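Side-chain contacts in hypothetical protein (Staphylococcus aureus subsp. aureus, PDB 1QYI), which is of unknown function but probably belongs to the haloacid dehalogenase (HAD) superfamily, most of whose members are phosphohydrolases: residues D9-S14 / N364-L369; R215-V220 / E250-L255; I4-D9 / V222-L227; G340-L345 / G352-H357. All blocks are in the same frame, centred on the assembly; numbering follows the deposited sequence.

Contact 1: D9-S14 / N364-L369; sequences DGVFLS and NHLGEL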
loop_
_atom_site.group_PDB
_atom_site.type_symbol
_atom_site.label_atom_id
_atom_site.label_comp_id
_atom_site.label_asym_id
_atom_site.label_seq_id
_atom_site.Cartn_x
_atom_site.Cartn_y
_atom_site.Cartn_z
ATOM N N ASP A 9 7.748 -2.382 5.681
ATOM C CA ASP A 9 6.468 -2.427 6.358
ATOM C C ASP A 9 6.420 -3.645 7.248
ATOM O O ASP A 9 6.872 -4.727 6.863
ATOM C CB ASP A 9 5.291 -2.460 5.376
ATOM C CG ASP A 9 5.110 -1.144 4.631
ATOM O OD1 ASP A 9 5.398 -0.070 5.211
ATOM O OD2 ASP A 9 4.660 -1.187 3.465
ATOM N N GLY A 10 5.870 -3.446 8.446
ATOM C CA GLY A 10 5.755 -4.511 9.419
ATOM C C GLY A 10 6.997 -4.613 10.281
ATOM O O GLY A 10 7.040 -5.428 11.199
ATOM N N VAL A 11 7.999 -3.780 9.987
ATOM C CA VAL A 11 9.265 -3.781 10.722
ATOM C C VAL A 11 9.630 -2.399 11.261
ATOM O O VAL A 11 9.738 -2.191 12.470
ATOM C CB VAL A 11 10.439 -4.246 9.820
ATOM C CG1 VAL A 11 11.753 -4.108 10.569
ATOM C CG2 VAL A 11 10.228 -5.678 9.375
ATOM N N PHE A 12 9.843 -1.469 10.333
ATOM C CA PHE A 12 10.219 -0.096 10.648
ATOM C C PHE A 12 9.009 0.828 10.564
ATOM O O PHE A 12 8.821 1.707 11.410
ATOM C CB PHE A 12 11.278 0.385 9.655
ATOM C CG PHE A 12 12.634 -0.257 9.836
ATOM C CD1 PHE A 12 13.503 0.178 10.845
ATOM C CD2 PHE A 12 13.064 -1.266 8.973
ATOM C CE1 PHE A 12 14.782 -0.377 10.990
ATOM C CE2 PHE A 12 14.338 -1.826 9.109
ATOM C CZ PHE A 12 15.205 -1.378 10.124
ATOM N N LEU A 13 8.197 0.635 9.528
ATOM C CA LEU A 13 7.007 1.457 9.309
ATOM C C LEU A 13 5.766 0.585 9.142
ATOM O O LEU A 13 5.874 -0.607 8.877
ATOM C CB LEU A 13 7.191 2.292 8.046
ATOM C CG LEU A 13 8.514 3.031 7.812
ATOM C CD1 LEU A 13 8.466 3.643 6.422
ATOM C CD2 LEU A 13 8.751 4.114 8.873
ATOM N N SER A 14 4.588 1.172 9.301
ATOM C CA SER A 14 3.369 0.403 9.122
ATOM C C SER A 14 2.680 0.896 7.863
ATOM O O SER A 14 3.138 1.856 7.247
ATOM C CB SER A 14 2.447 0.536 10.335
ATOM O OG SER A 14 2.231 1.891 10.676
ATOM N N ASN A 364 9.174 -9.929 19.254
ATOM C CA ASN A 364 7.995 -9.066 19.372
ATOM C C ASN A 364 8.115 -7.839 18.485
ATOM O O ASN A 364 7.146 -7.422 17.857
ATOM C CB ASN A 364 7.768 -8.614 20.815
ATOM C CG ASN A 364 7.238 -9.721 21.700
ATOM O OD1 ASN A 364 6.172 -10.285 21.452
ATOM N ND2 ASN A 364 7.983 -10.034 22.751
ATOM N N HIS A 365 9.306 -7.254 18.449
ATOM C CA HIS A 365 9.555 -6.073 17.627
ATOM C C HIS A 365 11.047 -5.889 17.343
ATOM O O HIS A 365 11.894 -6.550 17.944
ATOM C CB HIS A 365 8.966 -4.830 18.311
ATOM C CG HIS A 365 9.416 -4.650 19.728
ATOM N ND1 HIS A 365 10.697 -4.279 20.062
ATOM C CD2 HIS A 365 8.745 -4.802 20.899
ATOM C CE1 HIS A 365 10.804 -4.203 21.382
ATOM N NE2 HIS A 365 9.634 -4.517 21.906
ATOM N N LEU A 366 11.358 -4.992 16.418
ATOM C CA LEU A 366 12.739 -4.727 16.034
ATOM C C LEU A 366 13.708 -4.579 17.205
ATOM O O LEU A 366 14.892 -4.874 17.072
ATOM C CB LEU A 366 12.813 -3.468 15.168
ATOM C CG LEU A 366 14.163 -3.213 14.494
ATOM C CD1 LEU A 366 14.463 -4.349 13.531
ATOM C CD2 LEU A 366 14.145 -1.875 13.760
ATOM N N GLY A 367 13.211 -4.118 18.348
ATOM C CA GLY A 367 14.076 -3.928 19.500
ATOM C C GLY A 367 14.647 -5.213 20.074
ATOM O O GLY A 367 15.839 -5.298 20.395
ATOM N N GLU A 368 13.786 -6.216 20.194
ATOM C CA GLU A 368 14.161 -7.511 20.734
ATOM C C GLU A 368 15.086 -8.288 19.807
ATOM O O GLU A 368 15.311 -9.484 20.002
ATOM C CB GLU A 368 12.899 -8.334 21.020
ATOM C CG GLU A 368 12.167 -7.910 22.287
ATOM C CD GLU A 368 10.888 -8.698 22.528
ATOM O OE1 GLU A 368 10.824 -9.877 22.104
ATOM O OE2 GLU A 368 9.954 -8.146 23.162
ATOM N N LEU A 369 15.629 -7.605 18.808
ATOM C CA LEU A 369 16.526 -8.247 17.846
ATOM C C LEU A 369 17.885 -8.593 18.452
ATOM O O LEU A 369 18.549 -9.531 18.005
ATOM C CB LEU A 369 16.723 -7.347 16.623
ATOM C CG LEU A 369 17.695 -7.842 15.550
ATOM C CD1 LEU A 369 17.185 -9.145 14.949
ATOM C CD2 LEU A 369 17.842 -6.789 14.465
#
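Leu366 meets Val11 and Phe12 with a different branch for each. Its CD1 rests against CG1 of Val11 at 4.0 Å, while CD2 presses on the ring of Phe12, 3.2 Å from CE1 and 3.6 Å from CD1, a tight fit. The ring is met obliquely, and both pairs of side chains run at a slant to each other. Phe12 starts out facing away from the other segment; chi1 of -71°, with CG anti to its carbonyl carbon, brings the far part of the ring back toward Leu366. A forked leucine suits this place because its two methyls can each bear on a different apolar neighbour; Leu366 also packs on Phe6, Val220 and Leu223. Residues 9-14 form the loop that follows strand 3-6, and the sequence reads like the first conserved HAD motif, consistent with a loop beside the active site. Within it Gly10 takes a positive phi of 88°, easily reached without a CB, and its N bonds to Leu13 O at 2.9 Å. The other loop is braced by its own polar groups: Asn364 ND2 donates to the syn lone pair of Glu368 OE2 at 2.8 Å, with the acceptor close to the amide plane.

Contact 2: R215-V220 / E250-L255; sequences RPVDEV and ENLGLL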
loop_
_atom_site.group_PDB
_atom_site.type_symbol
_atom_site.label_atom_id
_atom_site.label_comp_id
_atom_site.label_asym_id
_atom_site.label_seq_id
_atom_site.Cartn_x
_atom_site.Cartn_y
_atom_site.Cartn_z
ATOM N N ARG A 215 8.651 1.706 15.650
ATOM C CA ARG A 215 9.569 1.825 16.777
ATOM C C ARG A 215 10.275 3.188 16.768
ATOM O O ARG A 215 10.734 3.644 15.720
ATOM C CB ARG A 215 10.609 0.707 16.722
ATOM C CG ARG A 215 10.084 -0.642 17.154
ATOM C CD ARG A 215 10.831 -1.135 18.375
ATOM N NE ARG A 215 10.270 -0.645 19.626
ATOM C CZ ARG A 215 10.960 -0.569 20.756
ATOM N NH1 ARG A 215 12.230 -0.941 20.780
ATOM N NH2 ARG A 215 10.379 -0.137 21.865
ATOM N N PRO A 216 10.381 3.849 17.939
ATOM C CA PRO A 216 11.037 5.159 18.039
ATOM C C PRO A 216 12.334 5.154 17.259
ATOM O O PRO A 216 13.212 4.351 17.536
ATOM C CB PRO A 216 11.283 5.312 19.536
ATOM C CG PRO A 216 10.135 4.577 20.136
ATOM C CD PRO A 216 10.021 3.341 19.275
ATOM N N VAL A 217 12.450 6.052 16.290
ATOM C CA VAL A 217 13.636 6.135 15.444
ATOM C C VAL A 217 14.943 6.291 16.219
ATOM O O VAL A 217 15.941 5.626 15.917
ATOM C CB VAL A 217 13.488 7.294 14.452
ATOM C CG1 VAL A 217 14.675 7.342 13.510
ATOM C CG2 VAL A 217 12.195 7.122 13.678
ATOM N N ASP A 218 14.939 7.169 17.218
ATOM C CA ASP A 218 16.127 7.400 18.030
ATOM C C ASP A 218 16.624 6.095 18.664
ATOM O O ASP A 218 17.822 5.938 18.913
ATOM C CB ASP A 218 15.818 8.442 19.105
ATOM C CG ASP A 218 14.826 7.942 20.130
ATOM O OD1 ASP A 218 13.919 7.166 19.758
ATOM O OD2 ASP A 218 14.948 8.334 21.309
ATOM N N GLU A 219 15.707 5.163 18.918
ATOM C CA GLU A 219 16.054 3.864 19.504
ATOM C C GLU A 219 16.607 2.903 18.446
ATOM O O GLU A 219 17.527 2.133 18.732
ATOM C CB GLU A 219 14.825 3.234 20.165
ATOM C CG GLU A 219 14.899 3.120 21.681
ATOM C CD GLU A 219 13.631 2.522 22.290
ATOM O OE1 GLU A 219 12.577 3.198 22.259
ATOM O OE2 GLU A 219 13.687 1.373 22.788
ATOM N N VAL A 220 16.049 2.943 17.233
ATOM C CA VAL A 220 16.524 2.065 16.165
ATOM C C VAL A 220 17.837 2.585 15.584
ATOM O O VAL A 220 18.631 1.810 15.067
ATOM C CB VAL A 220 15.486 1.903 15.002
ATOM C CG1 VAL A 220 14.089 1.766 15.558
ATOM C CG2 VAL A 220 15.589 3.054 14.034
ATOM N N GLU A 250 14.766 8.603 4.441
ATOM C CA GLU A 250 15.572 9.808 4.334
ATOM C C GLU A 250 15.109 10.822 5.382
ATOM O O GLU A 250 15.888 11.236 6.237
ATOM C CB GLU A 250 15.421 10.354 2.910
ATOM C CG GLU A 250 15.639 11.833 2.744
ATOM C CD GLU A 250 16.932 12.300 3.341
ATOM O OE1 GLU A 250 17.977 11.692 3.034
ATOM O OE2 GLU A 250 16.898 13.280 4.115
ATOM N N ASN A 251 13.833 11.196 5.315
ATOM C CA ASN A 251 13.232 12.149 6.248
ATOM C C ASN A 251 13.406 11.719 7.708
ATOM O O ASN A 251 13.573 12.559 8.590
ATOM C CB ASN A 251 11.741 12.319 5.896
ATOM C CG ASN A 251 10.928 13.004 6.997
ATOM O OD1 ASN A 251 10.106 12.371 7.663
ATOM N ND2 ASN A 251 11.144 14.301 7.179
ATOM N N LEU A 252 13.393 10.411 7.953
ATOM C CA LEU A 252 13.524 9.883 9.309
ATOM C C LEU A 252 14.948 9.787 9.835
ATOM O O LEU A 252 15.159 9.726 11.048
ATOM C CB LEU A 252 12.866 8.508 9.392
ATOM C CG LEU A 252 11.358 8.493 9.138
ATOM C CD1 LEU A 252 10.902 7.067 8.914
ATOM C CD2 LEU A 252 10.636 9.126 10.318
ATOM N N GLY A 253 15.923 9.771 8.931
ATOM C CA GLY A 253 17.314 9.674 9.346
ATOM C C GLY A 253 17.811 8.239 9.455
ATOM O O GLY A 253 18.754 7.957 10.187
ATOM N N LEU A 254 17.186 7.324 8.721
ATOM C CA LEU A 254 17.591 5.928 8.768
ATOM C C LEU A 254 18.425 5.577 7.546
ATOM O O LEU A 254 19.288 4.698 7.598
ATOM C CB LEU A 254 16.360 5.024 8.835
ATOM C CG LEU A 254 15.407 5.270 10.005
ATOM C CD1 LEU A 254 14.161 4.424 9.835
ATOM C CD2 LEU A 254 16.098 4.960 11.324
ATOM N N LEU A 255 18.172 6.278 6.450
ATOM C CA LEU A 255 18.879 6.035 5.200
ATOM C C LEU A 255 20.397 5.912 5.350
ATOM O O LEU A 255 21.009 5.031 4.758
ATOM C CB LEU A 255 18.542 7.137 4.195
ATOM C CG LEU A 255 18.826 6.770 2.742
ATOM C CD1 LEU A 255 17.998 5.556 2.361
ATOM C CD2 LEU A 255 18.500 7.954 1.849
#
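Val217 and Val220, one helical turn apart, both bear on Leu254, and here the contact is tight. CD2 of Leu254 touches both, 3.5 Å from Val217 CG1 and 3.4 Å from Val220 CG2. Val220 crosses the leucine at about a right angle, Val217 more obliquely. With chi1 at -41°, Val220 sets CG2 between its own backbone N and carbonyl carbon, which aims that methyl at Leu254. Val217 CG1 also lies 3.5 Å from Leu252 O, a carbonyl that receives a weak hydrogen bond from Lys221 NZ. Beta-branched valines are short and stiff, so they let the two chains come close.

Toward the solvent the packing slackens: Val217 CG2 and Leu252 CD2 are 4.2 Å apart, and both residues are partly exposed. Farther out the residues are polar, as befits a surface. Arg215 and Glu219 form a weak salt bridge, NH1 to OE2 at 3.4 Å, on their own segment.

Helix ends shape the meeting. Pro216 is the N-cap of helix 217-229, and its O takes the N-H groups of both Glu219 and Val220. Gly253 closes helix 242-252 with a Schellman motif, its positive phi of 90° suited to a residue without CB. The start of one helix thus abuts the finish of the other, the two being joined in sequence through strand 233-237 of the parallel sheet.

Contact 3: I4-D9 / V222-L227; sequences ILFDVD and VLLNDL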
loop_
_atom_site.group_PDB
_atom_site.type_symbol
_atom_site.label_atom_id
_atom_site.label_comp_id
_atom_site.label_asym_id
_atom_site.label_seq_id
_atom_site.Cartn_x
_atom_site.Cartn_y
_atom_site.Cartn_z
ATOM N N ILE A 4 22.481 -8.601 7.138
ATOM C CA ILE A 4 21.165 -8.699 7.737
ATOM C C ILE A 4 20.215 -7.886 6.871
ATOM O O ILE A 4 20.303 -6.670 6.822
ATOM C CB ILE A 4 21.173 -8.182 9.182
ATOM C CG1 ILE A 4 19.733 -8.052 9.681
ATOM C CG2 ILE A 4 21.913 -6.876 9.236
ATOM C CD1 ILE A 4 19.637 -7.877 11.183
ATOM N N LEU A 5 19.316 -8.585 6.187
ATOM C CA LEU A 5 18.374 -7.942 5.303
ATOM C C LEU A 5 17.055 -7.646 6.001
ATOM O O LEU A 5 16.415 -8.543 6.571
ATOM C CB LEU A 5 18.147 -8.811 4.069
ATOM C CG LEU A 5 19.411 -9.424 3.463
ATOM C CD1 LEU A 5 19.035 -10.238 2.244
ATOM C CD2 LEU A 5 20.418 -8.337 3.097
ATOM N N PHE A 6 16.656 -6.373 5.934
ATOM C CA PHE A 6 15.432 -5.863 6.553
ATOM C C PHE A 6 14.290 -5.622 5.579
ATOM O O PHE A 6 14.494 -5.332 4.398
ATOM C CB PHE A 6 15.727 -4.536 7.251
ATOM C CG PHE A 6 16.455 -4.675 8.558
ATOM C CD1 PHE A 6 15.758 -5.020 9.718
ATOM C CD2 PHE A 6 17.830 -4.440 8.637
ATOM C CE1 PHE A 6 16.411 -5.124 10.936
ATOM C CE2 PHE A 6 18.497 -4.542 9.847
ATOM C CZ PHE A 6 17.784 -4.886 11.007
ATOM N N ASP A 7 13.074 -5.744 6.095
ATOM C CA ASP A 7 11.872 -5.467 5.316
ATOM C C ASP A 7 11.404 -4.140 5.902
ATOM O O ASP A 7 11.776 -3.809 7.025
ATOM C CB ASP A 7 10.821 -6.554 5.528
ATOM C CG ASP A 7 9.531 -6.270 4.783
ATOM O OD1 ASP A 7 9.576 -5.627 3.714
ATOM O OD2 ASP A 7 8.463 -6.701 5.261
ATOM N N VAL A 8 10.609 -3.376 5.160
ATOM C CA VAL A 8 10.173 -2.081 5.661
ATOM C C VAL A 8 8.838 -2.114 6.392
ATOM O O VAL A 8 8.798 -1.900 7.605
ATOM C CB VAL A 8 10.123 -1.044 4.532
ATOM C CG1 VAL A 8 9.867 0.327 5.114
ATOM C CG2 VAL A 8 11.449 -1.048 3.767
ATOM N N ASP A 9 7.748 -2.382 5.681
ATOM C CA ASP A 9 6.468 -2.427 6.358
ATOM C C ASP A 9 6.420 -3.645 7.248
ATOM O O ASP A 9 6.872 -4.727 6.863
ATOM C CB ASP A 9 5.291 -2.460 5.376
ATOM C CG ASP A 9 5.110 -1.144 4.631
ATOM O OD1 ASP A 9 5.398 -0.070 5.211
ATOM O OD2 ASP A 9 4.660 -1.187 3.465
ATOM N N VAL A 222 20.253 3.542 17.200
ATOM C CA VAL A 222 21.312 3.006 18.060
ATOM C C VAL A 222 21.496 1.520 17.773
ATOM O O VAL A 222 22.608 0.998 17.817
ATOM C CB VAL A 222 20.972 3.171 19.563
ATOM C CG1 VAL A 222 22.062 2.524 20.414
ATOM C CG2 VAL A 222 20.836 4.644 19.919
ATOM N N LEU A 223 20.386 0.844 17.490
ATOM C CA LEU A 223 20.399 -0.579 17.178
ATOM C C LEU A 223 21.113 -0.813 15.858
ATOM O O LEU A 223 21.946 -1.709 15.745
ATOM C CB LEU A 223 18.965 -1.116 17.096
ATOM C CG LEU A 223 18.701 -2.425 16.333
ATOM C CD1 LEU A 223 19.421 -3.597 17.004
ATOM C CD2 LEU A 223 17.197 -2.667 16.268
ATOM N N LEU A 224 20.787 -0.007 14.855
ATOM C CA LEU A 224 21.416 -0.139 13.541
ATOM C C LEU A 224 22.903 0.172 13.632
ATOM O O LEU A 224 23.730 -0.510 13.029
ATOM C CB LEU A 224 20.750 0.804 12.535
ATOM C CG LEU A 224 19.279 0.504 12.245
ATOM C CD1 LEU A 224 18.727 1.535 11.275
ATOM C CD2 LEU A 224 19.151 -0.904 11.681
ATOM N N ASN A 225 23.226 1.214 14.392
ATOM C CA ASN A 225 24.601 1.643 14.595
ATOM C C ASN A 225 25.431 0.529 15.237
ATOM O O ASN A 225 26.520 0.219 14.766
ATOM C CB ASN A 225 24.617 2.897 15.475
ATOM C CG ASN A 225 25.963 3.593 15.478
ATOM O OD1 ASN A 225 26.529 3.891 14.419
ATOM N ND2 ASN A 225 26.477 3.872 16.667
ATOM N N ASP A 226 24.920 -0.074 16.307
ATOM C CA ASP A 226 25.650 -1.152 16.964
ATOM C C ASP A 226 25.732 -2.355 16.036
ATOM O O ASP A 226 26.736 -3.060 16.020
ATOM C CB ASP A 226 24.977 -1.571 18.274
ATOM C CG ASP A 226 24.804 -0.419 19.240
ATOM O OD1 ASP A 226 25.625 0.529 19.219
ATOM O OD2 ASP A 226 23.849 -0.475 20.044
ATOM N N LEU A 227 24.670 -2.593 15.268
ATOM C CA LEU A 227 24.641 -3.712 14.329
ATOM C C LEU A 227 25.840 -3.597 13.400
ATOM O O LEU A 227 26.512 -4.590 13.106
ATOM C CB LEU A 227 23.347 -3.687 13.517
ATOM C CG LEU A 227 22.269 -4.749 13.759
ATOM C CD1 LEU A 227 22.168 -5.119 15.225
ATOM C CD2 LEU A 227 20.942 -4.205 13.237
#
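Phe6 and Ile4 alternate along strand 3-6 and face the same way; Phe6 reaches Leu224 and Leu227 on helix 217-229, and Ile4 reaches Leu227 alone of these two. The apolar contacts centre on Leu227 CD2. It lies at the edge of the Phe6 ring, near the ring plane and 3.9 Å from CZ, the two side chains approaching from opposite directions; the same methyl is 4.4 Å from Ile4 CD1. Leu224 begins to one side, but its CD2 swings in to meet Phe6 CE2 obliquely at 4.1 Å. A long phenylalanine suits this place, since the axes of 4-6 and 222-227 approach to 12.3 Å and the ring must span much of that gap.

The axes run nearly antiparallel, at 154°, as expected where a helix covers a parallel sheet in a Rossmann-like fold. Strand 3-6 is an inner strand here, hydrogen-bonded to strands 233-237 and 318-322.

Backbone bonds keep the helix regular, with Leu227 N to Leu223 O at 2.9 Å. Charged groups stand away from the apolar layer: Asp226 forms a salt bridge with Arg370, whereas Asp7 and Asp9 follow the strand. Asp7 lies close to Asp323 and Asp327, an acidic cluster consistent with the magnesium site of HAD relatives, and Asp9 forms a salt bridge with Arg240.

Contact 4: G340-L345 / G352-H357; sequences GTLTGL and GELEAH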
loop_
_atom_site.group_PDB
_atom_site.type_symbol
_atom_site.label_atom_id
_atom_site.label_comp_id
_atom_site.label_asym_id
_atom_site.label_seq_id
_atom_site.Cartn_x
_atom_site.Cartn_y
_atom_site.Cartn_z
ATOM N N GLY A 340 11.377 -13.600 12.424
ATOM C CA GLY A 340 10.110 -12.902 12.258
ATOM C C GLY A 340 9.741 -11.913 13.348
ATOM O O GLY A 340 10.010 -12.140 14.531
ATOM N N THR A 341 9.117 -10.810 12.942
ATOM C CA THR A 341 8.692 -9.777 13.885
ATOM C C THR A 341 7.188 -9.811 14.049
ATOM O O THR A 341 6.477 -10.192 13.128
ATOM C CB THR A 341 9.083 -8.383 13.410
ATOM O OG1 THR A 341 10.375 -8.430 12.797
ATOM C CG2 THR A 341 9.146 -7.437 14.596
ATOM N N LEU A 342 6.699 -9.427 15.223
ATOM C CA LEU A 342 5.260 -9.445 15.450
ATOM C C LEU A 342 4.642 -8.061 15.310
ATOM O O LEU A 342 3.634 -7.746 15.941
ATOM C CB LEU A 342 4.952 -10.039 16.823
ATOM C CG LEU A 342 5.322 -11.511 16.953
ATOM C CD1 LEU A 342 4.919 -12.020 18.325
ATOM C CD2 LEU A 342 4.628 -12.314 15.853
ATOM N N THR A 343 5.246 -7.244 14.455
ATOM C CA THR A 343 4.766 -5.892 14.221
ATOM C C THR A 343 4.018 -5.709 12.884
ATOM O O THR A 343 3.965 -4.604 12.333
ATOM C CB THR A 343 5.938 -4.892 14.335
ATOM O OG1 THR A 343 7.134 -5.468 13.792
ATOM C CG2 THR A 343 6.177 -4.542 15.791
ATOM N N GLY A 344 3.433 -6.797 12.378
ATOM C CA GLY A 344 2.675 -6.742 11.135
ATOM C C GLY A 344 1.243 -6.303 11.395
ATOM O O GLY A 344 0.833 -6.164 12.550
ATOM N N LEU A 345 0.470 -6.084 10.334
ATOM C CA LEU A 345 -0.922 -5.652 10.492
ATOM C C LEU A 345 -1.755 -6.607 11.357
ATOM O O LEU A 345 -2.735 -6.195 11.978
ATOM C CB LEU A 345 -1.587 -5.483 9.120
ATOM C CG LEU A 345 -1.249 -4.218 8.324
ATOM C CD1 LEU A 345 -1.549 -3.002 9.193
ATOM C CD2 LEU A 345 0.220 -4.222 7.907
ATOM N N GLY A 352 1.499 -17.881 15.255
ATOM C CA GLY A 352 1.165 -19.264 14.954
ATOM C C GLY A 352 1.616 -19.717 13.578
ATOM O O GLY A 352 2.208 -20.788 13.440
ATOM N N GLU A 353 1.351 -18.910 12.555
ATOM C CA GLU A 353 1.763 -19.259 11.199
ATOM C C GLU A 353 3.291 -19.263 11.085
ATOM O O GLU A 353 3.859 -20.069 10.354
ATOM C CB GLU A 353 1.179 -18.263 10.180
ATOM C CG GLU A 353 1.796 -16.868 10.292
ATOM C CD GLU A 353 1.434 -15.916 9.162
ATOM O OE1 GLU A 353 0.236 -15.595 8.990
ATOM O OE2 GLU A 353 2.366 -15.486 8.446
ATOM N N LEU A 354 3.957 -18.360 11.803
ATOM C CA LEU A 354 5.420 -18.294 11.742
ATOM C C LEU A 354 6.058 -19.548 12.325
ATOM O O LEU A 354 7.009 -20.081 11.766
ATOM C CB LEU A 354 5.956 -17.057 12.474
ATOM C CG LEU A 354 5.649 -15.706 11.826
ATOM C CD1 LEU A 354 6.225 -14.579 12.660
ATOM C CD2 LEU A 354 6.223 -15.683 10.423
ATOM N N GLU A 355 5.532 -20.027 13.445
ATOM C CA GLU A 355 6.087 -21.222 14.045
ATOM C C GLU A 355 5.674 -22.452 13.242
ATOM O O GLU A 355 6.438 -23.411 13.122
ATOM C CB GLU A 355 5.633 -21.347 15.497
ATOM C CG GLU A 355 6.020 -20.153 16.362
ATOM C CD GLU A 355 5.539 -20.299 17.786
ATOM O OE1 GLU A 355 4.322 -20.542 17.970
ATOM O OE2 GLU A 355 6.371 -20.169 18.718
ATOM N N ALA A 356 4.468 -22.433 12.685
ATOM C CA ALA A 356 4.015 -23.564 11.877
ATOM C C ALA A 356 4.810 -23.620 10.564
ATOM O O ALA A 356 4.713 -24.592 9.815
ATOM C CB ALA A 356 2.517 -23.453 11.585
ATOM N N HIS A 357 5.595 -22.579 10.288
ATOM C CA HIS A 357 6.407 -22.545 9.075
ATOM C C HIS A 357 7.888 -22.688 9.387
ATOM O O HIS A 357 8.738 -22.477 8.524
ATOM C CB HIS A 357 6.150 -21.259 8.282
ATOM C CG HIS A 357 5.002 -21.366 7.324
ATOM N ND1 HIS A 357 5.064 -22.111 6.171
ATOM C CD2 HIS A 357 3.752 -20.838 7.367
ATOM C CE1 HIS A 357 3.904 -22.040 5.538
ATOM N NE2 HIS A 357 3.093 -21.275 6.246
#
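Leu354 reaches from its helix toward Gly340, Thr341 and Leu342, and it alone bridges the two segments from the helix side. Its CB points toward the strand but is still 5.9 Å from Gly340 CA, too far to touch. With chi1 at -69°, the side chain projects farther inward, and Leu354 CG comes within 5.3 Å of Gly340 CA. There the side chain forks. A chi2 of 179° sets CD1 anti to the CA of Leu354, fully extended, and this methyl makes all the close contacts: Gly340 CA at 4.3 Å, Thr341 O at 4.4 Å and Leu342 CD2 at 4.2 Å. The other branch, Leu354 CD2, is farther from the segment, 5.1 Å from Gly340 CA.

Residue types match this geometry. Gly340 presents bare backbone to the leucine; a CB there would collide with Leu354 CD1, so the absence of one lets the methyl lie close to the strand. Thr341, next along, turns its side chain away, and its OG1 makes a weak hydrogen bond to Gly322 O. Leu342 sets off to one side, yet its tip returns to meet the methyl. The distances are those of ordinary van der Waals packing.

The contact lies within a beta-alpha-beta unit, strand 337-341, helix 351-356 and strand 361-363. Gly340 is hydrogen-bonded through its backbone to Tyr361 and Ile363, Leu342 touches Val362, and Leu354 also packs on Leu328 of helix 325-334, placing this helix against both the sheet and the preceding helix.

Contacts 1 and 3 are wholly buried and lie about 9 Å apart between centres, touching where Leu366 meets Phe6; both rest on aromatic rings met by leucine methyls. Contact 2 is partly buried and shares helix 217-229 with contact 3, though the segments only adjoin in sequence: valines near the start of that helix meet a neighbouring helix end, whereas leucines farther along face the sheet. Contact 4, centred about 24 Å from contact 2, is also buried, but its helix leucine lies against a glycine backbone and a second leucine. It joins contact 1 through a probable hydrogen bond from Thr343 OG1 to Gly10 O, linking two loops beyond strands of the same sheet.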